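Local coordinates for putative phosphatase (DUF442) (Shewanella putrefaciens CN-32, PDB 3GXH), which probably acts as a phosphatase of the tyrosine/dual-specificity type, hydrolysing phosphate esters on a substrate that has not been established, at residues A[5-9]-A[35-39]; A[15-19]-A[129-133]; A[18-22]-A[114-118]. All coordinates share one frame; numbering follows the deposited sequence. Where two conformers were deposited one is given.

Contact 1 (A[5-9]-A[35-39]); sequences SIENL and LLKQA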
ATOM      1  N   SER A   5      10.150 -16.970  -6.426  1.00 28.69           N
ATOM      2  CA  SER A   5       8.777 -16.454  -6.344  0.50 26.31           C
ATOM      3  C   SER A   5       8.742 -14.932  -6.133  1.00 28.06           C
ATOM      4  O   SER A   5       7.795 -14.284  -6.524  1.00 26.88           O
ATOM      5  CB  SER A   5       7.987 -17.144  -5.231  0.50 25.70           C
ATOM      6  OG  SER A   5       8.596 -16.920  -3.970  0.50 20.76           O
ATOM      7  N   ILE A   6       9.793 -14.369  -5.533  1.00 24.13           N
ATOM      8  CA  ILE A   6       9.864 -12.929  -5.189  1.00 26.11           C
ATOM      9  C   ILE A   6      10.351 -12.005  -6.353  1.00 25.81           C
ATOM     10  O   ILE A   6       9.839 -10.899  -6.662  1.00 24.26           O
ATOM     11  CB  ILE A   6      10.781 -12.784  -3.969  1.00 25.87           C
ATOM     12  CG1 ILE A   6      10.058 -13.323  -2.745  1.00 26.10           C
ATOM     13  CG2 ILE A   6      11.199 -11.384  -3.772  1.00 19.21           C
ATOM     14  CD1 ILE A   6      11.076 -13.948  -1.688  1.00 31.04           C
ATOM     15  N   GLU A   7      11.384 -12.475  -6.993  1.00 20.25           N
ATOM     16  CA  GLU A   7      11.736 -11.926  -8.295  0.50 19.04           C
ATOM     17  C   GLU A   7      10.531 -12.093  -9.225  1.00 17.46           C
ATOM     18  O   GLU A   7      10.391 -11.307 -10.144  1.00 17.53           O
ATOM     19  CB  GLU A   7      12.999 -12.567  -8.892  0.50 22.15           C
ATOM     20  CG  GLU A   7      12.864 -14.014  -9.297  0.50 25.50           C
ATOM     21  CD  GLU A   7      14.127 -14.580  -9.948  0.50 33.36           C
ATOM     22  OE1 GLU A   7      15.153 -13.866 -10.014  0.50 40.45           O
ATOM     23  OE2 GLU A   7      14.087 -15.741 -10.392  0.50 34.68           O
ATOM     24  N   ASN A   8       9.648 -13.057  -8.956  1.00 16.08           N
ATOM     25  CA  ASN A   8       8.470 -13.249  -9.774  1.00 16.19           C
ATOM     26  C   ASN A   8       7.400 -12.187  -9.537  1.00 13.44           C
ATOM     27  O   ASN A   8       6.415 -12.202 -10.265  1.00 15.38           O
ATOM     28  CB  ASN A   8       7.860 -14.658  -9.633  1.00 19.34           C
ATOM     29  CG  ASN A   8       8.582 -15.714 -10.504  1.00 32.56           C
ATOM     30  OD1 ASN A   8       9.516 -15.410 -11.243  1.00 28.66           O
ATOM     31  ND2 ASN A   8       8.111 -16.948 -10.431  1.00 31.56           N
ATOM     32  N   LEU A   9       7.593 -11.246  -8.624  1.00 11.99           N
ATOM     33  CA  LEU A   9       6.672 -10.137  -8.426  1.00 11.87           C
ATOM     34  C   LEU A   9       7.060  -8.876  -9.207  1.00 11.86           C
ATOM     35  O   LEU A   9       6.345  -7.880  -9.139  1.00 13.13           O
ATOM     36  CB  LEU A   9       6.621  -9.775  -6.945  1.00 13.13           C
ATOM     37  CG  LEU A   9       6.220 -10.931  -6.028  1.00 11.54           C
ATOM     38  CD1 LEU A   9       6.092 -10.387  -4.547  1.00 13.74           C
ATOM     39  CD2 LEU A   9       4.901 -11.601  -6.424  1.00 11.27           C
ATOM     40  N   LEU A  35       0.603 -14.852  -8.163  1.00 11.26           N
ATOM     41  CA  LEU A  35       2.058 -14.715  -7.973  1.00 10.63           C
ATOM     42  C   LEU A  35       2.342 -14.183  -6.555  1.00 11.21           C
ATOM     43  O   LEU A  35       3.264 -14.620  -5.874  1.00 10.67           O
ATOM     44  CB  LEU A  35       2.671 -13.753  -9.006  1.00 10.94           C
ATOM     45  CG  LEU A  35       2.509 -14.169 -10.475  1.00 10.84           C
ATOM     46  CD1 LEU A  35       3.146 -13.082 -11.323  1.00 12.22           C
ATOM     47  CD2 LEU A  35       3.194 -15.513 -10.710  1.00 13.60           C
ATOM     48  N   LEU A  36       1.533 -13.230  -6.107  1.00  9.68           N
ATOM     49  CA  LEU A  36       1.646 -12.707  -4.743  1.00 10.69           C
ATOM     50  C   LEU A  36       1.486 -13.811  -3.709  1.00 11.04           C
ATOM     51  O   LEU A  36       2.295 -13.907  -2.757  1.00 11.15           O
ATOM     52  CB  LEU A  36       0.626 -11.587  -4.496  1.00  9.85           C
ATOM     53  CG  LEU A  36       1.038 -10.298  -5.229  1.00 10.91           C
ATOM     54  CD1 LEU A  36      -0.208  -9.398  -5.463  1.00 11.28           C
ATOM     55  CD2 LEU A  36       2.173  -9.524  -4.441  1.00 10.88           C
ATOM     56  N   LYS A  37       0.480 -14.642  -3.859  1.00 10.58           N
ATOM     57  CA  LYS A  37       0.294 -15.745  -2.926  1.00 11.96           C
ATOM     58  C   LYS A  37       1.524 -16.662  -2.920  1.00 12.33           C
ATOM     59  O   LYS A  37       2.000 -17.089  -1.871  1.00 12.03           O
ATOM     60  CB  LYS A  37      -0.949 -16.564  -3.273  1.00 13.64           C
ATOM     61  CG  LYS A  37      -1.187 -17.827  -2.384  1.00 12.85           C
ATOM     62  CD  LYS A  37      -1.466 -17.443  -0.948  1.00 15.22           C
ATOM     63  CE  LYS A  37      -1.621 -18.673  -0.063  1.00 14.92           C
ATOM     64  NZ  LYS A  37      -2.133 -18.290   1.304  1.00 15.45           N
ATOM     65  N   GLN A  38       2.002 -17.003  -4.107  1.00 11.30           N
ATOM     66  CA  GLN A  38       3.131 -17.917  -4.232  1.00 11.97           C
ATOM     67  C   GLN A  38       4.390 -17.363  -3.605  1.00 12.90           C
ATOM     68  O   GLN A  38       5.235 -18.136  -3.139  1.00 13.70           O
ATOM     69  CB  GLN A  38       3.342 -18.265  -5.704  1.00 13.54           C
ATOM     70  CG  GLN A  38       2.267 -19.198  -6.251  1.00 18.19           C
ATOM     71  CD  GLN A  38       2.008 -19.135  -7.773  1.00 34.16           C
ATOM     72  OE1 GLN A  38       0.933 -19.559  -8.233  1.00 42.82           O
ATOM     73  NE2 GLN A  38       2.963 -18.632  -8.546  1.00 35.89           N
ATOM     74  N   ALA A  39       4.528 -16.039  -3.572  1.00 11.67           N
ATOM     75  CA  ALA A  39       5.672 -15.372  -2.917  1.00 11.87           C
ATOM     76  C   ALA A  39       5.535 -15.303  -1.406  1.00 13.59           C
ATOM     77  O   ALA A  39       6.460 -14.876  -0.726  1.00 15.77           O
ATOM     78  CB  ALA A  39       5.869 -13.964  -3.465  1.00 13.38           C
TER
HETATM   79  O   HOH W   1       5.472 -15.575  -7.215  1.00 15.50           O
HETATM   80  O   HOH W   2       5.760 -17.753  -8.670  1.00 24.97           O
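L9 and A39 meet through methyl groups where helix 3-7, at the N-terminus, lies beside the end of helix 30-38 on one side of the α/β sandwich of this putative phosphatase. The contact illustrates how two short helix ends can be dry along one border and wet along the other. On the dry side L9 CD1 rests on A39 CB at 3.7 Å. L36 starts out facing away from helix 3-7, yet its CD2 swings back to meet CD2 of L9 at 4.0 Å, the two chains crossing at about a right angle. I12, P28 and V41 pack on the same L36, making this corner the buried one. L9 gets there with CG anti to its own carbonyl carbon (chi1 -57°), a setting that carries both methyls toward the neighbouring helix. S5 is equally close: its OG, hydrogen-bonded to N2 O, lies 3.5 Å from A39 CA. At the border between the two sides, L9 CD2 comes within 3.5 Å of L35 O, an oxygen that also takes a water. Toward solvent the fit is looser. L35 CD1 leans on the backbone oxygen of N8, while I6 only skirts A39. One water donates to S5 O at 2.7 Å and to L35 O at 2.8 Å. A second joins the two exposed amides, accepting from N8 ND2 at 3.0 Å and from Q38 NE2 at 2.9 Å.

Contact 2 (A[15-19]-A[129-133]); sequences LQQQA and QTMTP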
ATOM      1  N   LEU A  15       5.749  -1.945  -8.224  1.00 10.99           N
ATOM      2  CA  LEU A  15       6.057  -2.721  -7.007  1.00 12.19           C
ATOM      3  C   LEU A  15       7.339  -2.293  -6.333  1.00 12.86           C
ATOM      4  O   LEU A  15       8.389  -2.143  -6.980  1.00 14.29           O
ATOM      5  CB  LEU A  15       6.049  -4.223  -7.292  1.00 14.98           C
ATOM      6  CG  LEU A  15       6.094  -5.060  -5.970  1.00 19.62           C
ATOM      7  CD1 LEU A  15       5.084  -6.148  -5.914  1.00 19.13           C
ATOM      8  CD2 LEU A  15       7.466  -5.593  -5.932  1.00 21.67           C
ATOM      9  N   GLN A  16       7.257  -2.085  -5.027  1.00 12.12           N
ATOM     10  CA  GLN A  16       8.410  -1.711  -4.231  1.00 14.09           C
ATOM     11  C   GLN A  16       8.318  -2.347  -2.884  1.00 14.67           C
ATOM     12  O   GLN A  16       7.364  -2.082  -2.116  1.00 14.88           O
ATOM     13  CB  GLN A  16       8.478  -0.189  -4.041  1.00 13.27           C
ATOM     14  CG  GLN A  16       9.763   0.287  -3.333  1.00 17.15           C
ATOM     15  CD  GLN A  16       9.924   1.800  -3.310  1.00 22.81           C
ATOM     16  OE1 GLN A  16       9.502   2.501  -4.225  1.00 24.93           O
ATOM     17  NE2 GLN A  16      10.529   2.302  -2.258  1.00 20.59           N
ATOM     18  N   GLN A  17       9.339  -3.119  -2.537  1.00 14.34           N
ATOM     19  CA  GLN A  17       9.421  -3.698  -1.206  0.50 15.93           C
ATOM     20  C   GLN A  17       9.827  -2.626  -0.224  1.00 17.13           C
ATOM     21  O   GLN A  17      10.843  -1.979  -0.386  1.00 21.21           O
ATOM     22  CB  GLN A  17      10.432  -4.805  -1.170  0.50 17.08           C
ATOM     23  CG  GLN A  17      10.601  -5.346   0.186  0.50 20.46           C
ATOM     24  CD  GLN A  17      10.480  -6.811   0.147  0.50 23.50           C
ATOM     25  OE1 GLN A  17       9.430  -7.363   0.549  0.50 26.76           O
ATOM     26  NE2 GLN A  17      11.485  -7.472  -0.436  0.50 20.51           N
ATOM     27  N   GLN A  18       9.020  -2.407   0.776  1.00 12.93           N
ATOM     28  CA  GLN A  18       9.192  -1.374   1.743  1.00 14.57           C
ATOM     29  C   GLN A  18       9.907  -1.891   2.991  1.00 19.30           C
ATOM     30  O   GLN A  18      10.672  -1.133   3.617  1.00 18.97           O
ATOM     31  CB  GLN A  18       7.878  -0.707   2.083  1.00 16.00           C
ATOM     32  CG  GLN A  18       7.181  -0.010   0.878  1.00 15.71           C
ATOM     33  CD  GLN A  18       7.932   1.233   0.394  1.00 14.53           C
ATOM     34  OE1 GLN A  18       9.024   1.583   0.896  1.00 16.55           O
ATOM     35  NE2 GLN A  18       7.357   1.894  -0.622  1.00 13.91           N
ATOM     36  N   ALA A  19       9.721  -3.181   3.272  1.00 17.05           N
ATOM     37  CA  ALA A  19      10.311  -3.885   4.410  1.00 20.37           C
ATOM     38  C   ALA A  19      10.188  -5.382   4.170  1.00 19.30           C
ATOM     39  O   ALA A  19       9.474  -5.816   3.288  1.00 17.81           O
ATOM     40  CB  ALA A  19       9.598  -3.515   5.638  1.00 14.87           C
ATOM     41  N   GLN A 129      13.088   7.761  -0.597  1.00 15.21           N
ATOM     42  CA  GLN A 129      13.280   6.377  -0.959  1.00 12.71           C
ATOM     43  C   GLN A 129      11.943   5.630  -0.945  1.00 16.80           C
ATOM     44  O   GLN A 129      11.597   4.916  -1.897  1.00 17.97           O
ATOM     45  CB  GLN A 129      14.278   5.682  -0.012  1.00 14.38           C
ATOM     46  CG  GLN A 129      14.576   4.258  -0.305  1.00 18.32           C
ATOM     47  CD  GLN A 129      15.282   3.552   0.840  1.00 15.89           C
ATOM     48  OE1 GLN A 129      15.258   4.015   1.992  1.00 19.65           O
ATOM     49  NE2 GLN A 129      15.920   2.419   0.536  1.00 20.34           N
ATOM     50  N   THR A 130      11.199   5.794   0.133  1.00 14.21           N
ATOM     51  CA  THR A 130       9.925   5.098   0.293  1.00 12.65           C
ATOM     52  C   THR A 130       8.921   5.539  -0.792  1.00 11.97           C
ATOM     53  O   THR A 130       8.171   4.690  -1.315  1.00 12.53           O
ATOM     54  CB  THR A 130       9.361   5.339   1.706  1.00 13.61           C
ATOM     55  OG1 THR A 130      10.278   4.850   2.682  1.00 13.46           O
ATOM     56  CG2 THR A 130       8.058   4.569   1.891  1.00 14.50           C
HETATM   57  N   MSE A 131       8.936   6.829  -1.083  1.00 12.34           N
HETATM   58  CA  MSE A 131       7.937   7.437  -1.975  1.00 10.92           C
HETATM   59  C   MSE A 131       8.485   7.674  -3.363  1.00 11.79           C
HETATM   60  O   MSE A 131       8.052   8.544  -4.081  1.00 12.92           O
HETATM   61  CB  MSE A 131       7.332   8.706  -1.377  1.00 13.44           C
HETATM   62  CG  MSE A 131       6.492   8.417  -0.103  1.00 13.11           C
HETATM   63 SE   MSE A 131       5.928  10.028   0.793  0.85 11.39          SE
HETATM   64  CE  MSE A 131       4.804  10.832  -0.607  1.00 13.80           C
ATOM     65  N   THR A 132       9.367   6.768  -3.772  1.00 15.54           N
ATOM     66  CA  THR A 132       9.928   6.783  -5.121  1.00 14.80           C
ATOM     67  C   THR A 132       8.856   6.905  -6.229  1.00 13.95           C
ATOM     68  O   THR A 132       9.050   7.647  -7.181  1.00 13.87           O
ATOM     69  CB  THR A 132      10.895   5.568  -5.303  1.00 19.26           C
ATOM     70  OG1 THR A 132      12.095   5.824  -4.543  1.00 21.34           O
ATOM     71  CG2 THR A 132      11.269   5.377  -6.770  1.00 18.47           C
ATOM     72  N   PRO A 133       7.703   6.231  -6.079  1.00 16.98           N
ATOM     73  CA  PRO A 133       6.695   6.335  -7.123  1.00 16.40           C
ATOM     74  C   PRO A 133       6.144   7.699  -7.339  1.00 19.02           C
ATOM     75  O   PRO A 133       5.583   7.945  -8.392  1.00 22.09           O
ATOM     76  CB  PRO A 133       5.579   5.396  -6.622  1.00 18.05           C
ATOM     77  CG  PRO A 133       6.321   4.360  -5.836  1.00 20.60           C
ATOM     78  CD  PRO A 133       7.329   5.189  -5.095  1.00 18.45           C
TER
HETATM   79  O   HOH W   3      10.745   1.969   3.120  1.00 27.87           O
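Strand 16-19 runs past the C-terminal end of helix 127-130, its Q18 coming closest to T130 with CA atoms 6.7 Å apart, and the helix leaves its spiral at M131. The principle on display is that the carbonyls at a helix end, lacking a next turn to donate to them, can be taken up by side-chain amides, here two glutamines from the edge strand of the central mixed sheet. Q16 reaches out in an extended chain, CG anti to the backbone N (chi1 -174°), and its NE2 donates to Q129 O at 2.8 Å. This donor stands 30° from the carbonyl plane. T132 OG1 also bonds to Q129 O, at 2.8 Å and from the opposite face, so the oxygen is gripped from both sides; A128 O lies within bonding range of the same hydroxyl, whose one proton is then shared or alternates. At the other end of the Q16 amide, OE1 rests against T132 CB (3.5 Å) and P133 CD at the start of the 3-10 segment. Q18 instead folds back at chi2 (-69°). This brings its NE2 to a lone pair of T130 O, in the carbonyl plane, at 3.0 Å, while S24 OG provides a second partner for the same nitrogen. The Q18 amide then lies against the threonine methyl. T130 OG1 is itself bonded to N126 O, and a water donates to T130 OG1 at 3.0 Å and to Q18 OE1 at 2.8 Å, although it has more acceptors in reach than protons.

Contact 3 (A[18-22]-A[114-118]); sequences QAPQL and AYLYQ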
ATOM      1  N   GLN A  18       9.020  -2.407   0.776  1.00 12.93           N
ATOM      2  CA  GLN A  18       9.192  -1.374   1.743  1.00 14.57           C
ATOM      3  C   GLN A  18       9.907  -1.891   2.991  1.00 19.30           C
ATOM      4  O   GLN A  18      10.672  -1.133   3.617  1.00 18.97           O
ATOM      5  CB  GLN A  18       7.878  -0.707   2.083  1.00 16.00           C
ATOM      6  CG  GLN A  18       7.181  -0.010   0.878  1.00 15.71           C
ATOM      7  CD  GLN A  18       7.932   1.233   0.394  1.00 14.53           C
ATOM      8  OE1 GLN A  18       9.024   1.583   0.896  1.00 16.55           O
ATOM      9  NE2 GLN A  18       7.357   1.894  -0.622  1.00 13.91           N
ATOM     10  N   ALA A  19       9.721  -3.181   3.272  1.00 17.05           N
ATOM     11  CA  ALA A  19      10.311  -3.885   4.410  1.00 20.37           C
ATOM     12  C   ALA A  19      10.188  -5.382   4.170  1.00 19.30           C
ATOM     13  O   ALA A  19       9.474  -5.816   3.288  1.00 17.81           O
ATOM     14  CB  ALA A  19       9.598  -3.515   5.638  1.00 14.87           C
ATOM     15  N   PRO A  20      10.937  -6.209   4.921  1.00 21.23           N
ATOM     16  CA  PRO A  20      10.822  -7.637   4.627  1.00 19.60           C
ATOM     17  C   PRO A  20       9.374  -8.217   4.638  1.00 17.50           C
ATOM     18  O   PRO A  20       9.121  -9.122   3.805  1.00 22.83           O
ATOM     19  CB  PRO A  20      11.742  -8.276   5.687  1.00 21.92           C
ATOM     20  CG  PRO A  20      12.854  -7.209   5.809  1.00 21.71           C
ATOM     21  CD  PRO A  20      12.080  -5.908   5.804  1.00 21.60           C
ATOM     22  N   GLN A  21       8.469  -7.679   5.454  1.00 18.41           N
ATOM     23  CA  GLN A  21       7.017  -8.091   5.435  1.00 16.16           C
ATOM     24  C   GLN A  21       5.991  -7.084   4.834  1.00 14.32           C
ATOM     25  O   GLN A  21       4.789  -7.222   5.063  1.00 14.18           O
ATOM     26  CB  GLN A  21       6.515  -8.470   6.837  1.00 18.48           C
ATOM     27  CG  GLN A  21       7.337  -9.557   7.589  1.00 21.10           C
ATOM     28  CD  GLN A  21       6.729  -9.934   8.999  1.00 18.10           C
ATOM     29  OE1 GLN A  21       6.633  -9.101   9.915  1.00 29.10           O
ATOM     30  NE2 GLN A  21       6.234 -11.135   9.097  1.00 23.38           N
ATOM     31  N   LEU A  22       6.469  -6.013   4.211  1.00 14.37           N
ATOM     32  CA  LEU A  22       5.544  -5.035   3.619  1.00 11.93           C
ATOM     33  C   LEU A  22       5.982  -4.712   2.194  1.00 12.50           C
ATOM     34  O   LEU A  22       7.064  -4.172   1.954  1.00 13.72           O
ATOM     35  CB  LEU A  22       5.546  -3.726   4.411  1.00 13.01           C
ATOM     36  CG  LEU A  22       4.559  -2.687   3.924  1.00 13.80           C
ATOM     37  CD1 LEU A  22       3.115  -3.159   3.948  1.00 12.52           C
ATOM     38  CD2 LEU A  22       4.802  -1.389   4.785  1.00 20.97           C
ATOM     39  N   ALA A 114       2.607   3.675   3.354  1.00 11.75           N
ATOM     40  CA  ALA A 114       3.700   2.865   3.878  1.00 12.61           C
ATOM     41  C   ALA A 114       4.734   3.741   4.595  1.00 11.04           C
ATOM     42  O   ALA A 114       5.232   3.375   5.676  1.00 11.74           O
ATOM     43  CB  ALA A 114       4.388   2.054   2.765  1.00 11.51           C
ATOM     44  N   TYR A 115       5.068   4.885   4.042  1.00 11.40           N
ATOM     45  CA  TYR A 115       5.984   5.815   4.696  1.00 11.56           C
ATOM     46  C   TYR A 115       5.449   6.209   6.069  1.00 11.09           C
ATOM     47  O   TYR A 115       6.181   6.164   7.064  1.00 11.86           O
ATOM     48  CB  TYR A 115       6.160   7.050   3.825  1.00 12.33           C
ATOM     49  CG  TYR A 115       6.853   8.165   4.545  1.00 14.13           C
ATOM     50  CD1 TYR A 115       8.202   8.063   4.842  1.00 15.51           C
ATOM     51  CD2 TYR A 115       6.149   9.285   5.003  1.00 15.48           C
ATOM     52  CE1 TYR A 115       8.856   9.063   5.543  1.00 16.29           C
ATOM     53  CE2 TYR A 115       6.796  10.304   5.701  1.00 18.87           C
ATOM     54  CZ  TYR A 115       8.132  10.184   5.967  1.00 14.96           C
ATOM     55  OH  TYR A 115       8.779  11.217   6.671  1.00 18.13           O
ATOM     56  N   LEU A 116       4.154   6.571   6.144  1.00 10.99           N
ATOM     57  CA  LEU A 116       3.626   7.002   7.408  1.00 10.92           C
ATOM     58  C   LEU A 116       3.625   5.873   8.429  1.00 12.45           C
ATOM     59  O   LEU A 116       3.854   6.118   9.638  1.00 12.17           O
ATOM     60  CB  LEU A 116       2.219   7.572   7.237  1.00 11.70           C
ATOM     61  CG  LEU A 116       2.228   8.943   6.550  1.00 11.86           C
ATOM     62  CD1 LEU A 116       0.788   9.368   6.266  1.00 12.64           C
ATOM     63  CD2 LEU A 116       2.961  10.045   7.353  1.00 12.75           C
ATOM     64  N   TYR A 117       3.382   4.650   7.986  1.00 12.56           N
ATOM     65  CA  TYR A 117       3.381   3.508   8.863  1.00 12.61           C
ATOM     66  C   TYR A 117       4.760   3.264   9.420  1.00 12.87           C
ATOM     67  O   TYR A 117       4.933   3.060  10.634  1.00 12.25           O
ATOM     68  CB  TYR A 117       2.865   2.262   8.126  1.00 14.13           C
ATOM     69  CG  TYR A 117       3.094   0.982   8.870  1.00 15.99           C
ATOM     70  CD1 TYR A 117       2.263   0.632   9.921  1.00 15.07           C
ATOM     71  CD2 TYR A 117       4.179   0.131   8.548  1.00 17.30           C
ATOM     72  CE1 TYR A 117       2.475  -0.561  10.625  1.00 16.19           C
ATOM     73  CE2 TYR A 117       4.397  -1.052   9.269  1.00 17.77           C
ATOM     74  CZ  TYR A 117       3.530  -1.372  10.273  1.00 18.36           C
ATOM     75  OH  TYR A 117       3.782  -2.537  10.986  1.00 24.18           O
ATOM     76  N   GLN A 118       5.749   3.242   8.557  1.00 11.85           N
ATOM     77  CA  GLN A 118       7.110   3.006   9.026  1.00 13.67           C
ATOM     78  C   GLN A 118       7.552   4.115   9.976  1.00 13.06           C
ATOM     79  O   GLN A 118       8.233   3.863  10.985  1.00 13.10           O
ATOM     80  CB  GLN A 118       8.066   2.842   7.874  1.00 14.26           C
ATOM     81  CG  GLN A 118       7.733   1.599   7.042  1.00 19.14           C
ATOM     82  CD  GLN A 118       8.689   1.322   5.901  1.00 20.64           C
ATOM     83  OE1 GLN A 118       9.256   2.238   5.275  1.00 24.24           O
ATOM     84  NE2 GLN A 118       8.858   0.017   5.599  1.00 23.03           N
TER
HETATM   85  O   HOH W   3      10.745   1.969   3.120  1.00 27.87           O
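Q118 NE2, on helix 108-120, donates to the backbone oxygen of Q18 at 2.9 Å in a nearly straight bond (167° at the hydrogen). The donor comes from above the carbonyl plane, 78° out of it, and so does not use a lone pair, although the oxygen lies almost within the plane of the Q118 amide. In Q118, CD swings anti to CA (chi2 -177°), which stretches the amide out to the strand, and its NE2 also passes over the methyl of A19. A water lies 2.6 Å from Q118 OE1; it has more acceptors in reach than protons, so not all of its bonds can form at once. At the same place in the hairpin, the backbone oxygen of L22 accepts from two amides, Q18 N at 2.9 Å and A19 N at 3.1 Å. Two residues facing one define a classic beta bulge, and this one closes the type I turn from A19 to L22, sharing A19 and L22 with it. Beside the polar pair the contact turns apolar. L22 CD2 touches A114 CB at 4.0 Å and meets the ring of Y117 at CD2, 4.1 Å away, while CG of Q18 closes on the same alanine methyl. F88, F89 and M92 of helix 82-94 also pack on Y117, and M92 on L22 as well. A bulged β-hairpin laid against the long helix that follows strand 100-103 is thus part of a helix-on-sheet layer, consistent with the α/β fold of cysteine-type tyrosine phosphatases.

From the N terminus, helix 3-7 is the first element to be tied down, contact 1 closing a loop through the first hairpin to the end of helix 30-38. Strand 16-19 follows, starting inside that loop, and sends out both other contacts, so contacts 2 and 3 each cross contact 1 along the chain. Contacts 2 and 3 start from the same part of the chain; contact 3 closes the shorter loop, at helix 108-120, and contact 2 the longer, at the C-terminal end of helix 127-130. These two share Q18, A19 and a water, and their centres are about 8 Å apart. Contact 1 lies across the sheet from them, yet L9 O packs on L15 CD1 just before the strand, where contacts 1 and 2 touch.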